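Local coordinates for protein luciferase-like enzymeAMP-CoA-ligase (Zophobas atratus, PDB 4W8O) that probably activates carboxylic acids with ATP and joins them to coenzyme A, as an AMP-forming ligase related to beetle luciferases, at residues A[214-219]-A[292-296]; A[316-320]-A[332-336]. One frame throughout, in Å; residues are numbered along the deposited sequence.

Contact 1 of 2, residues A[214-219]-A[292-296]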
loop_
_atom_site.group_PDB
_atom_site.type_symbol
_atom_site.label_atom_id
_atom_site.label_comp_id
_atom_site.label_asym_id
_atom_site.label_seq_id
_atom_site.Cartn_x
_atom_site.Cartn_y
_atom_site.Cartn_z
ATOM N N TYR A 214 9.589 -1.525 -11.958
ATOM C CA TYR A 214 9.444 -2.962 -11.746
ATOM C C TYR A 214 8.140 -3.518 -12.326
ATOM O O TYR A 214 7.134 -2.819 -12.423
ATOM C CB TYR A 214 9.623 -3.343 -10.264
ATOM C CG TYR A 214 8.687 -2.658 -9.292
ATOM C CD1 TYR A 214 7.410 -3.148 -9.065
ATOM C CD2 TYR A 214 9.097 -1.536 -8.579
ATOM C CE1 TYR A 214 6.556 -2.526 -8.171
ATOM C CE2 TYR A 214 8.248 -0.904 -7.690
ATOM C CZ TYR A 214 6.978 -1.404 -7.491
ATOM O OH TYR A 214 6.128 -0.797 -6.604
ATOM N N ASP A 215 8.188 -4.791 -12.705
ATOM C CA ASP A 215 7.091 -5.487 -13.378
ATOM C C ASP A 215 5.960 -5.804 -12.394
ATOM O O ASP A 215 6.206 -6.419 -11.354
ATOM C CB ASP A 215 7.650 -6.784 -13.984
ATOM C CG ASP A 215 6.708 -7.442 -14.976
ATOM O OD1 ASP A 215 5.484 -7.207 -14.924
ATOM O OD2 ASP A 215 7.201 -8.224 -15.812
ATOM N N CYS A 216 4.735 -5.383 -12.730
ATOM C CA CYS A 216 3.538 -5.615 -11.905
ATOM C C CYS A 216 2.379 -6.238 -12.696
ATOM O O CYS A 216 1.244 -6.233 -12.216
ATOM C CB CYS A 216 3.019 -4.292 -11.323
ATOM S SG CYS A 216 3.975 -3.594 -9.969
ATOM N N ARG A 217 2.644 -6.755 -13.896
ATOM C CA ARG A 217 1.562 -7.189 -14.788
ATOM C C ARG A 217 0.640 -8.218 -14.126
ATOM O O ARG A 217 -0.578 -8.180 -14.289
ATOM C CB ARG A 217 2.129 -7.750 -16.089
ATOM C CG ARG A 217 2.777 -6.700 -16.982
ATOM C CD ARG A 217 3.522 -7.344 -18.137
ATOM N NE ARG A 217 4.619 -8.184 -17.658
ATOM C CZ ARG A 217 5.262 -9.091 -18.383
ATOM N NH1 ARG A 217 4.943 -9.294 -19.657
ATOM N NH2 ARG A 217 6.241 -9.796 -17.831
ATOM N N SER A 218 1.233 -9.131 -13.375
ATOM C CA SER A 218 0.473 -10.045 -12.545
ATOM C C SER A 218 1.193 -10.210 -11.194
ATOM O O SER A 218 2.168 -10.966 -11.076
ATOM C CB SER A 218 0.301 -11.378 -13.269
ATOM O OG SER A 218 -0.688 -12.148 -12.618
ATOM N N ILE A 219 0.710 -9.482 -10.187
ATOM C CA ILE A 219 1.403 -9.383 -8.901
ATOM C C ILE A 219 0.610 -10.036 -7.765
ATOM O O ILE A 219 -0.569 -9.755 -7.578
ATOM C CB ILE A 219 1.771 -7.921 -8.541
ATOM C CG1 ILE A 219 2.521 -7.874 -7.198
ATOM C CG2 ILE A 219 0.540 -7.021 -8.498
ATOM C CD1 ILE A 219 3.192 -6.548 -6.901
ATOM N N ARG A 292 9.179 -12.662 -12.879
ATOM C CA ARG A 292 10.207 -11.666 -13.207
ATOM C C ARG A 292 10.721 -10.832 -12.036
ATOM O O ARG A 292 11.795 -10.250 -12.137
ATOM C CB ARG A 292 9.677 -10.707 -14.273
ATOM C CG ARG A 292 9.321 -11.370 -15.591
ATOM C CD ARG A 292 10.548 -11.659 -16.436
ATOM N NE ARG A 292 10.186 -12.425 -17.628
ATOM C CZ ARG A 292 9.961 -13.736 -17.647
ATOM N NH1 ARG A 292 10.069 -14.455 -16.537
ATOM N NH2 ARG A 292 9.629 -14.337 -18.782
ATOM N N CYS A 293 9.979 -10.763 -10.931
ATOM C CA CYS A 293 10.292 -9.791 -9.892
ATOM C C CYS A 293 9.790 -10.181 -8.498
ATOM O O CYS A 293 8.589 -10.248 -8.261
ATOM C CB CYS A 293 9.702 -8.436 -10.297
ATOM S SG CYS A 293 10.300 -7.054 -9.308
ATOM N N LEU A 294 10.720 -10.431 -7.579
ATOM C CA LEU A 294 10.380 -10.651 -6.180
ATOM C C LEU A 294 10.645 -9.360 -5.407
ATOM O O LEU A 294 11.796 -8.956 -5.233
ATOM C CB LEU A 294 11.191 -11.812 -5.587
ATOM C CG LEU A 294 10.618 -12.447 -4.314
ATOM C CD1 LEU A 294 11.290 -13.791 -4.032
ATOM C CD2 LEU A 294 10.754 -11.526 -3.109
ATOM N N LEU A 295 9.564 -8.729 -4.950
ATOM C CA LEU A 295 9.627 -7.450 -4.248
ATOM C C LEU A 295 9.637 -7.701 -2.751
ATOM O O LEU A 295 8.839 -8.481 -2.230
ATOM C CB LEU A 295 8.428 -6.577 -4.632
ATOM C CG LEU A 295 8.379 -6.130 -6.100
ATOM C CD1 LEU A 295 6.960 -5.810 -6.548
ATOM C CD2 LEU A 295 9.297 -4.936 -6.335
ATOM N N THR A 296 10.539 -7.045 -2.045
ATOM C CA THR A 296 10.651 -7.296 -0.630
ATOM C C THR A 296 11.279 -6.110 0.067
ATOM O O THR A 296 11.731 -5.166 -0.575
ATOM C CB THR A 296 11.435 -8.609 -0.367
ATOM O OG1 THR A 296 11.233 -9.036 0.984
ATOM C CG2 THR A 296 12.941 -8.434 -0.647
#

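Contact 2 of 2, residues A[316-320]-A[332-336]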
loop_
_atom_site.group_PDB
_atom_site.type_symbol
_atom_site.label_atom_id
_atom_site.label_comp_id
_atom_site.label_asym_id
_atom_site.label_seq_id
_atom_site.Cartn_x
_atom_site.Cartn_y
_atom_site.Cartn_z
ATOM N N ALA A 316 14.056 -14.111 -12.863
ATOM C CA ALA A 316 13.605 -12.948 -12.099
ATOM C C ALA A 316 14.758 -12.145 -11.514
ATOM O O ALA A 316 15.885 -12.617 -11.440
ATOM C CB ALA A 316 12.680 -13.396 -10.979
ATOM N N GLN A 317 14.456 -10.917 -11.113
ATOM C CA GLN A 317 15.327 -10.146 -10.233
ATOM C C GLN A 317 14.678 -10.074 -8.848
ATOM O O GLN A 317 13.450 -10.083 -8.736
ATOM C CB GLN A 317 15.528 -8.733 -10.785
ATOM C CG GLN A 317 16.433 -8.658 -12.004
ATOM C CD GLN A 317 16.371 -7.302 -12.692
ATOM O OE1 GLN A 317 15.287 -6.773 -12.936
ATOM N NE2 GLN A 317 17.533 -6.733 -13.007
ATOM N N VAL A 318 15.501 -10.018 -7.803
ATOM C CA VAL A 318 15.022 -9.764 -6.451
ATOM C C VAL A 318 15.258 -8.294 -6.116
ATOM O O VAL A 318 16.397 -7.825 -6.146
ATOM C CB VAL A 318 15.743 -10.640 -5.400
ATOM C CG1 VAL A 318 15.283 -10.271 -3.992
ATOM C CG2 VAL A 318 15.502 -12.121 -5.664
ATOM N N LEU A 319 14.189 -7.573 -5.789
ATOM C CA LEU A 319 14.285 -6.139 -5.522
ATOM C C LEU A 319 13.930 -5.836 -4.073
ATOM O O LEU A 319 12.761 -5.886 -3.687
ATOM C CB LEU A 319 13.370 -5.352 -6.465
ATOM C CG LEU A 319 13.682 -5.414 -7.965
ATOM C CD1 LEU A 319 12.714 -4.526 -8.738
ATOM C CD2 LEU A 319 15.118 -5.011 -8.270
ATOM N N PHE A 320 14.955 -5.526 -3.280
ATOM C CA PHE A 320 14.794 -5.161 -1.887
ATOM C C PHE A 320 14.664 -3.652 -1.807
ATOM O O PHE A 320 15.603 -2.941 -2.148
ATOM C CB PHE A 320 16.010 -5.635 -1.079
ATOM C CG PHE A 320 15.877 -5.434 0.409
ATOM C CD1 PHE A 320 16.101 -4.188 0.984
ATOM C CD2 PHE A 320 15.549 -6.493 1.238
ATOM C CE1 PHE A 320 15.980 -4.008 2.352
ATOM C CE2 PHE A 320 15.440 -6.318 2.601
ATOM C CZ PHE A 320 15.658 -5.076 3.161
ATOM N N ILE A 332 14.982 1.917 -4.028
ATOM C CA ILE A 332 14.858 0.620 -4.693
ATOM C C ILE A 332 15.730 0.650 -5.956
ATOM O O ILE A 332 15.954 1.715 -6.520
ATOM C CB ILE A 332 13.390 0.312 -5.072
ATOM C CG1 ILE A 332 13.246 -1.120 -5.593
ATOM C CG2 ILE A 332 12.880 1.304 -6.103
ATOM C CD1 ILE A 332 11.825 -1.647 -5.541
ATOM N N PHE A 333 16.224 -0.503 -6.402
ATOM C CA PHE A 333 16.966 -0.555 -7.671
ATOM C C PHE A 333 16.012 -0.621 -8.863
ATOM O O PHE A 333 15.039 -1.379 -8.853
ATOM C CB PHE A 333 17.904 -1.766 -7.730
ATOM C CG PHE A 333 19.177 -1.597 -6.947
ATOM C CD1 PHE A 333 20.028 -0.528 -7.195
ATOM C CD2 PHE A 333 19.544 -2.534 -5.986
ATOM C CE1 PHE A 333 21.211 -0.380 -6.486
ATOM C CE2 PHE A 333 20.727 -2.389 -5.270
ATOM C CZ PHE A 333 21.562 -1.309 -5.522
ATOM N N HIS A 334 16.297 0.180 -9.885
ATOM C CA HIS A 334 15.593 0.080 -11.158
ATOM C C HIS A 334 15.991 -1.232 -11.867
ATOM O O HIS A 334 17.182 -1.529 -11.987
ATOM C CB HIS A 334 15.927 1.283 -12.041
ATOM C CG HIS A 334 15.024 1.426 -13.224
ATOM N ND1 HIS A 334 15.125 0.616 -14.331
ATOM C CD2 HIS A 334 13.993 2.268 -13.467
ATOM C CE1 HIS A 334 14.207 0.960 -15.214
ATOM N NE2 HIS A 334 13.502 1.957 -14.712
ATOM N N PRO A 335 15.001 -2.021 -12.338
ATOM C CA PRO A 335 15.297 -3.340 -12.918
ATOM C C PRO A 335 16.322 -3.330 -14.054
ATOM O O PRO A 335 17.242 -4.143 -14.043
ATOM C CB PRO A 335 13.934 -3.813 -13.442
ATOM C CG PRO A 335 12.939 -3.083 -12.626
ATOM C CD PRO A 335 13.553 -1.747 -12.332
ATOM N N GLU A 336 16.142 -2.439 -15.026
ATOM C CA GLU A 336 17.062 -2.326 -16.166
ATOM C C GLU A 336 18.278 -1.418 -15.908
ATOM O O GLU A 336 19.420 -1.868 -16.019
ATOM C CB GLU A 336 16.306 -1.840 -17.402
ATOM C CG GLU A 336 17.031 -2.125 -18.707
ATOM C CD GLU A 336 16.726 -1.103 -19.781
ATOM O OE1 GLU A 336 17.094 0.077 -19.598
ATOM O OE2 GLU A 336 16.131 -1.480 -20.811
HETATM O O HOH W 1 16.199 -2.907 -5.013
#

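Contact 1 of 2, residues A[214-219]-A[292-296]
Leu295 lays its CD2 methyl over one face of the Tyr214 ring, 3.9 Å from CD2 to the ring centroid and 16° off the ring normal. This is a CH-pi contact. The other methyl, CD1, lies 3.7 Å from Tyr214 CE1 and also meets Ile219 CD1. Both side chains cross Leu295 at about a right angle. Tyr214 CG sits between its own backbone N and carbonyl carbon (chi1 57°). With CB pointing toward strand 293-297, this torsion lays the ring against Leu295. Cys293 SG packs against Tyr214 CB at 3.9 Å. Toward the surface, Arg292 runs CB and CG past Asp215 OD2, each 3.8 Å away. Arg217 grips that carboxylate side-on: NH2 bonds OD2 at 2.7 Å and NE bonds OD1 at 3.0 Å. Asp215 OD1 also takes the backbone N of Arg217, closing an Asx turn. With an alanine here the carboxylate goes, and the Asx turn is likely to be lost and the Arg217 guanidinium left without its mate. Arg292 NH1 bonds Ser289 O. No hydrogen bond crosses the contact. Apolar packing carries its inner part and probably steadies Tyr214, which lines a pocket holding a glycol probably from the crystallisation liquor. Outside, Asp215 pairs with Arg217 and meets Arg292 through its aliphatic chain.

Contact 2 of 2, residues A[316-320]-A[332-336]
Ile332 starts the contact by pointing its CD1 methyl at Leu319 CB, 4.1 Å away. CG1 lies anti to the backbone N (chi1 -172°), which brings that methyl nearer strand 317-324. At Phe333 the backbone takes over. A water receives the N-H of Phe333 at 2.8 Å from N and donates to Phe320 O at 2.9 Å. The pieces 317-320 and 332-335 run nearly antiparallel. Phe333 O lies 3.7 Å from Leu319 CD2, and Phe333 CB packs loosely near the same methyl. Pro335 comes back to the strand. Its CG meets Leu319 CD1 at 4.2 Å, and its carbonyl O accepts from Gln317 NE2 at 2.8 Å with an N-H...O angle of 167°. The oxygen lies close to the plane of the Gln317 amide, while the donor is tilted 20° from the carbonyl plane. Gln317 OE1 rests 3.3 Å from Pro335 CB, and the two side chains cross at about a right angle. Ile342 of helix 339-342 adds to the packing on Gln317, Leu319 and Phe333. Strands 317-324 and 328-332 form a beta hairpin, and the contact lies where its second strand gives way to loop. There a water and the Gln317 amide replace direct backbone pairing, with Leu319 as apolar filling.

Overall arrangement
The centres of contacts 1 and 2 lie about 9 Å apart, and the chain completes contact 1 before it opens contact 2. Both reach the mixed nine-stranded sheet of the AMP-binding region. Strands 218-221, 293-297 and 317-324 run parallel there, with 266-268 between the first two. Strands 293-297 and 317-324 are neighbours. Probable backbone hydrogen bonds join them, Leu294 O to Leu319 N at 2.8 Å and Arg292 O to Gln317 N at 2.9 Å. Leu319 touches Tyr214, Cys293 and Leu295, so the apolar layers of the two contacts are continuous. Tyr214 also touches Ile332, whose side chain lies about 5 Å from the glycol, so both contacts border the pocket.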